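PDB 1HJS: beta-1,4-galactanase from Thielavia heterothallica, which hydrolyses the beta-1,4-galactosidic linkages of type I arabinogalactans, as a family 53 glycoside hydrolase of clan GH-A. Local coordinates for residues A[130-135]-A[158-163]; A[148-153]-A[192-197]. One frame throughout, in Å; residues are numbered along the deposited sequence.

Contact 1 (A[130-135]-A[158-163]); sequences VSIGNE and HSAAWG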
# COMPACT_ATOMS: atom_id res chain seq x y z
N VAL A 130 -3.87 -5.10 7.34
CA VAL A 130 -2.91 -6.06 6.83
C VAL A 130 -3.37 -6.48 5.44
O VAL A 130 -4.50 -6.94 5.29
CB VAL A 130 -2.83 -7.34 7.70
CG1 VAL A 130 -1.92 -8.37 7.03
CG2 VAL A 130 -2.30 -7.00 9.09
N SER A 131 -2.53 -6.29 4.43
CA SER A 131 -2.92 -6.71 3.10
C SER A 131 -2.25 -8.05 2.85
O SER A 131 -1.07 -8.22 3.13
CB SER A 131 -2.48 -5.70 2.02
OG SER A 131 -1.08 -5.69 1.83
N ILE A 132 -3.03 -9.02 2.37
CA ILE A 132 -2.49 -10.33 2.07
C ILE A 132 -2.07 -10.30 0.60
O ILE A 132 -2.79 -10.79 -0.29
CB ILE A 132 -3.52 -11.45 2.35
CG1 ILE A 132 -4.88 -11.09 1.74
CG2 ILE A 132 -3.66 -11.64 3.86
CD1 ILE A 132 -5.96 -12.14 2.00
N GLY A 133 -0.90 -9.71 0.36
CA GLY A 133 -0.37 -9.58 -0.98
C GLY A 133 -0.30 -8.12 -1.40
O GLY A 133 -0.99 -7.27 -0.85
N ASN A 134 0.54 -7.83 -2.39
CA ASN A 134 0.68 -6.48 -2.91
C ASN A 134 0.39 -6.52 -4.40
O ASN A 134 1.08 -7.22 -5.15
CB ASN A 134 2.10 -5.95 -2.67
CG ASN A 134 2.26 -4.49 -3.10
OD1 ASN A 134 1.87 -3.57 -2.37
ND2 ASN A 134 2.81 -4.28 -4.28
N GLU A 135 -0.62 -5.77 -4.83
CA GLU A 135 -1.03 -5.71 -6.24
C GLU A 135 -1.09 -7.10 -6.86
O GLU A 135 -0.42 -7.38 -7.85
CB GLU A 135 -0.06 -4.83 -7.04
CG GLU A 135 0.03 -3.40 -6.52
CD GLU A 135 0.76 -2.46 -7.47
OE1 GLU A 135 1.57 -2.96 -8.28
OE2 GLU A 135 0.53 -1.24 -7.41
N HIS A 158 -7.32 -17.61 1.15
CA HIS A 158 -8.10 -18.11 2.29
C HIS A 158 -7.13 -18.50 3.40
O HIS A 158 -7.37 -18.21 4.58
CB HIS A 158 -8.93 -19.34 1.87
CG HIS A 158 -9.74 -19.93 2.98
ND1 HIS A 158 -10.85 -19.32 3.50
CD2 HIS A 158 -9.59 -21.09 3.66
CE1 HIS A 158 -11.36 -20.08 4.46
NE2 HIS A 158 -10.61 -21.15 4.58
N SER A 159 -6.04 -19.16 3.03
CA SER A 159 -5.03 -19.59 4.00
C SER A 159 -4.36 -18.39 4.66
O SER A 159 -4.14 -18.39 5.87
CB SER A 159 -3.98 -20.46 3.32
OG SER A 159 -4.54 -21.68 2.87
N ALA A 160 -4.02 -17.38 3.86
CA ALA A 160 -3.38 -16.18 4.38
C ALA A 160 -4.31 -15.46 5.35
O ALA A 160 -3.91 -15.06 6.44
CB ALA A 160 -3.00 -15.24 3.23
N ALA A 161 -5.57 -15.30 4.95
CA ALA A 161 -6.55 -14.63 5.79
C ALA A 161 -6.68 -15.34 7.14
O ALA A 161 -6.70 -14.69 8.19
CB ALA A 161 -7.90 -14.59 5.10
N TRP A 162 -6.77 -16.66 7.12
CA TRP A 162 -6.91 -17.38 8.38
C TRP A 162 -5.63 -17.45 9.19
O TRP A 162 -5.66 -17.74 10.38
CB TRP A 162 -7.51 -18.77 8.13
CG TRP A 162 -8.98 -18.64 7.93
CD1 TRP A 162 -9.63 -18.38 6.76
CD2 TRP A 162 -9.98 -18.60 8.96
NE1 TRP A 162 -10.97 -18.17 6.99
CE2 TRP A 162 -11.21 -18.30 8.33
CE3 TRP A 162 -9.95 -18.78 10.35
CZ2 TRP A 162 -12.40 -18.18 9.05
CZ3 TRP A 162 -11.13 -18.66 11.06
CH2 TRP A 162 -12.34 -18.36 10.41
N GLY A 163 -4.50 -17.17 8.54
CA GLY A 163 -3.24 -17.14 9.27
C GLY A 163 -3.34 -15.94 10.20
O GLY A 163 -2.79 -15.93 11.30
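Ile132, the last residue of strand 129-132, lays its methyl branch against Ala160 on helix 150-165, where the fourth strand of the TIM barrel meets the helix that follows it in the chain. The contact is wholly apolar and small, about 115 Å² over both sides, and no hydrogen bond crosses it. CG2 of Ile132 sits 3.7 Å from CB of Ala160, and the branch carbon CB of Ile132 is almost as near to that same methyl, at 3.9 Å. The other arm reaches round the helix to the next residue: CD1 of Ile132 lies 4.4 Å from CB of Ala161, a looser touch. Two alanines side by side give the helix a low surface here, and the backbones approach until CA of Ile132 is 6.4 Å from CA of Ala160.

The fork follows from the first torsion of Ile132. CG1 stands between the backbone N and the carbonyl carbon (chi1 48°), while CG2 lies anti to the carbonyl carbon; with chi2 extended at -179°, CD1 is carried out to the second alanine. Beyond these methyl contacts, Ile132 also touches Ile175 of the neighbouring strand 174-179, and Ala160 touches Tyr82. Backbone bonds from Val130 and Ile132 to Met176, and from Ser131 to Ile78 and Phe80, hold the strand between its two barrel neighbours.

Past Ile132 the chain turns into the loop that carries Glu135, the proton donor, just after the fourth strand as in clan GH-A; its side chain touches Glu245, the nucleophile, at the end of strand 240-245, and its OE2 is hydrogen-bonded to Ser212. The turn itself is an inverse gamma turn centred on Ile132, with a weak bond of 3.1 Å from N of Gly133 to O of Ser131.

Contact 2 (A[148-153]-A[192-197]); sequences ENWANI and YTNVLK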
# COMPACT_ATOMS: atom_id res chain seq x y z
N GLU A 148 -4.55 -17.47 -14.80
CA GLU A 148 -5.88 -17.63 -14.22
C GLU A 148 -6.12 -18.87 -13.34
O GLU A 148 -7.15 -19.53 -13.46
CB GLU A 148 -6.91 -17.59 -15.35
CG GLU A 148 -6.78 -16.35 -16.22
CD GLU A 148 -7.22 -16.60 -17.66
OE1 GLU A 148 -8.40 -16.90 -17.89
OE2 GLU A 148 -6.36 -16.48 -18.57
N ASN A 149 -5.16 -19.19 -12.47
CA ASN A 149 -5.29 -20.31 -11.54
C ASN A 149 -6.18 -19.79 -10.39
O ASN A 149 -5.74 -19.70 -9.25
CB ASN A 149 -3.91 -20.69 -10.96
CG ASN A 149 -3.25 -21.84 -11.70
OD1 ASN A 149 -2.02 -21.96 -11.71
ND2 ASN A 149 -4.06 -22.69 -12.31
N TRP A 150 -7.43 -19.46 -10.71
CA TRP A 150 -8.37 -18.92 -9.72
C TRP A 150 -8.55 -19.81 -8.49
O TRP A 150 -8.60 -19.31 -7.37
CB TRP A 150 -9.73 -18.67 -10.37
CG TRP A 150 -9.68 -17.72 -11.53
CD1 TRP A 150 -10.06 -17.97 -12.82
CD2 TRP A 150 -9.23 -16.36 -11.51
NE1 TRP A 150 -9.88 -16.86 -13.60
CE2 TRP A 150 -9.37 -15.85 -12.82
CE3 TRP A 150 -8.73 -15.51 -10.50
CZ2 TRP A 150 -9.02 -14.54 -13.15
CZ3 TRP A 150 -8.38 -14.21 -10.84
CH2 TRP A 150 -8.53 -13.73 -12.15
N ALA A 151 -8.67 -21.11 -8.70
CA ALA A 151 -8.86 -22.03 -7.58
C ALA A 151 -7.69 -21.90 -6.60
O ALA A 151 -7.90 -21.79 -5.39
CB ALA A 151 -8.96 -23.47 -8.10
N ASN A 152 -6.47 -21.89 -7.12
CA ASN A 152 -5.28 -21.78 -6.29
C ASN A 152 -5.20 -20.42 -5.59
O ASN A 152 -4.86 -20.34 -4.41
CB ASN A 152 -4.01 -22.00 -7.13
CG ASN A 152 -3.78 -23.47 -7.45
OD1 ASN A 152 -4.58 -24.34 -7.09
ND2 ASN A 152 -2.69 -23.75 -8.14
N ILE A 153 -5.52 -19.36 -6.32
CA ILE A 153 -5.49 -18.01 -5.75
C ILE A 153 -6.46 -17.90 -4.58
O ILE A 153 -6.10 -17.42 -3.50
CB ILE A 153 -5.85 -16.96 -6.81
CG1 ILE A 153 -4.78 -16.95 -7.91
CG2 ILE A 153 -5.97 -15.58 -6.17
CD1 ILE A 153 -5.12 -16.05 -9.08
N TYR A 192 -12.06 -10.03 -8.80
CA TYR A 192 -12.89 -10.41 -7.66
C TYR A 192 -13.97 -11.43 -8.02
O TYR A 192 -14.22 -12.36 -7.26
CB TYR A 192 -13.52 -9.17 -7.02
CG TYR A 192 -12.54 -8.38 -6.18
CD1 TYR A 192 -12.01 -8.92 -5.00
CD2 TYR A 192 -12.13 -7.10 -6.56
CE1 TYR A 192 -11.09 -8.20 -4.23
CE2 TYR A 192 -11.21 -6.38 -5.80
CZ TYR A 192 -10.69 -6.94 -4.64
OH TYR A 192 -9.77 -6.23 -3.90
N THR A 193 -14.60 -11.26 -9.18
CA THR A 193 -15.64 -12.19 -9.59
C THR A 193 -15.10 -13.62 -9.71
O THR A 193 -15.69 -14.57 -9.17
CB THR A 193 -16.27 -11.78 -10.93
OG1 THR A 193 -16.91 -10.50 -10.78
CG2 THR A 193 -17.30 -12.81 -11.39
N ASN A 194 -13.98 -13.77 -10.40
CA ASN A 194 -13.39 -15.09 -10.59
C ASN A 194 -12.79 -15.71 -9.33
O ASN A 194 -12.82 -16.92 -9.15
CB ASN A 194 -12.34 -15.04 -11.70
CG ASN A 194 -12.97 -14.99 -13.08
OD1 ASN A 194 -13.69 -15.91 -13.47
ND2 ASN A 194 -12.71 -13.92 -13.82
N VAL A 195 -12.25 -14.87 -8.46
CA VAL A 195 -11.69 -15.37 -7.22
C VAL A 195 -12.79 -15.81 -6.25
O VAL A 195 -12.71 -16.90 -5.67
CB VAL A 195 -10.82 -14.29 -6.54
CG1 VAL A 195 -10.44 -14.73 -5.13
CG2 VAL A 195 -9.55 -14.06 -7.35
N LEU A 196 -13.82 -14.98 -6.10
CA LEU A 196 -14.91 -15.28 -5.18
C LEU A 196 -15.83 -16.41 -5.61
O LEU A 196 -16.47 -17.05 -4.77
CB LEU A 196 -15.73 -14.01 -4.93
CG LEU A 196 -14.97 -12.91 -4.18
CD1 LEU A 196 -15.81 -11.64 -4.12
CD2 LEU A 196 -14.63 -13.39 -2.78
N LYS A 197 -15.91 -16.68 -6.91
CA LYS A 197 -16.78 -17.74 -7.40
C LYS A 197 -16.23 -19.13 -7.08
O LYS A 197 -16.92 -20.13 -7.23
CB LYS A 197 -16.99 -17.61 -8.91
CG LYS A 197 -15.74 -17.81 -9.73
CD LYS A 197 -15.95 -17.46 -11.20
CE LYS A 197 -16.90 -18.41 -11.90
NZ LYS A 197 -17.00 -18.10 -13.36
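Trp150 lies flat against Asn194, and Val195 fills in beside the six-membered end of the indole. CB of Asn194 stands over the five-membered ring in a CH-pi contact, 3.4 Å from its centroid and 17° off the ring normal. The amide continues the overlap: its plane is only 15° from that of the indole, with CG of Asn194 3.6 Å from NE1 of Trp150. A bond from ND2 of Asn194 to the carbonyl O of Trp190 helps fix the rotation of this stacked amide. The backbone puts CB of Asn194 over the ring; CG, anti to the carbonyl carbon (chi1 -76°), then carries the amide along the indole toward NE1. From Val195, CG2 meets Trp150 obliquely, 3.6 Å from CE3, and the same methyl reaches CG2 of Ile153 at 4.1 Å. An alanine in place of Trp150 would probably open a gap beside CB and the amide of Asn194, take from CG2 of Val195 its contact with the indole, and leave Trp190 and Trp191 without the ring they meet.

The contact joins two consecutive outer helices of the barrel, the first turn of helix 150-165 and the C-terminal part of helix 185-196. Trp190 and Trp191 of the latter helix both meet the indole edge-to-face, while Tyr192 faces inward onto strand 174-179 and Leu196 packs on Trp237 of helix 223-237.

Both contacts draw on helix 150-165, contact 2 at its first turn and contact 1 two to three turns further on. Their centres are 14 Å apart and their nearest atoms about 5 Å apart, without touching. Along the chain the segments alternate: 130-135, 148-153, 158-163, then 192-197. Contact 1 joins the helix to strand 129-132 on the inside, in a fully buried layer; contact 2 joins it to the next helix, 185-196, and its centre lies about 22 Å from the centre of the chain, that of contact 1 about 13 Å. One helix thus packs inward on the barrel wall and laterally on its neighbour in the outer ring of helices, within the single family 53 domain.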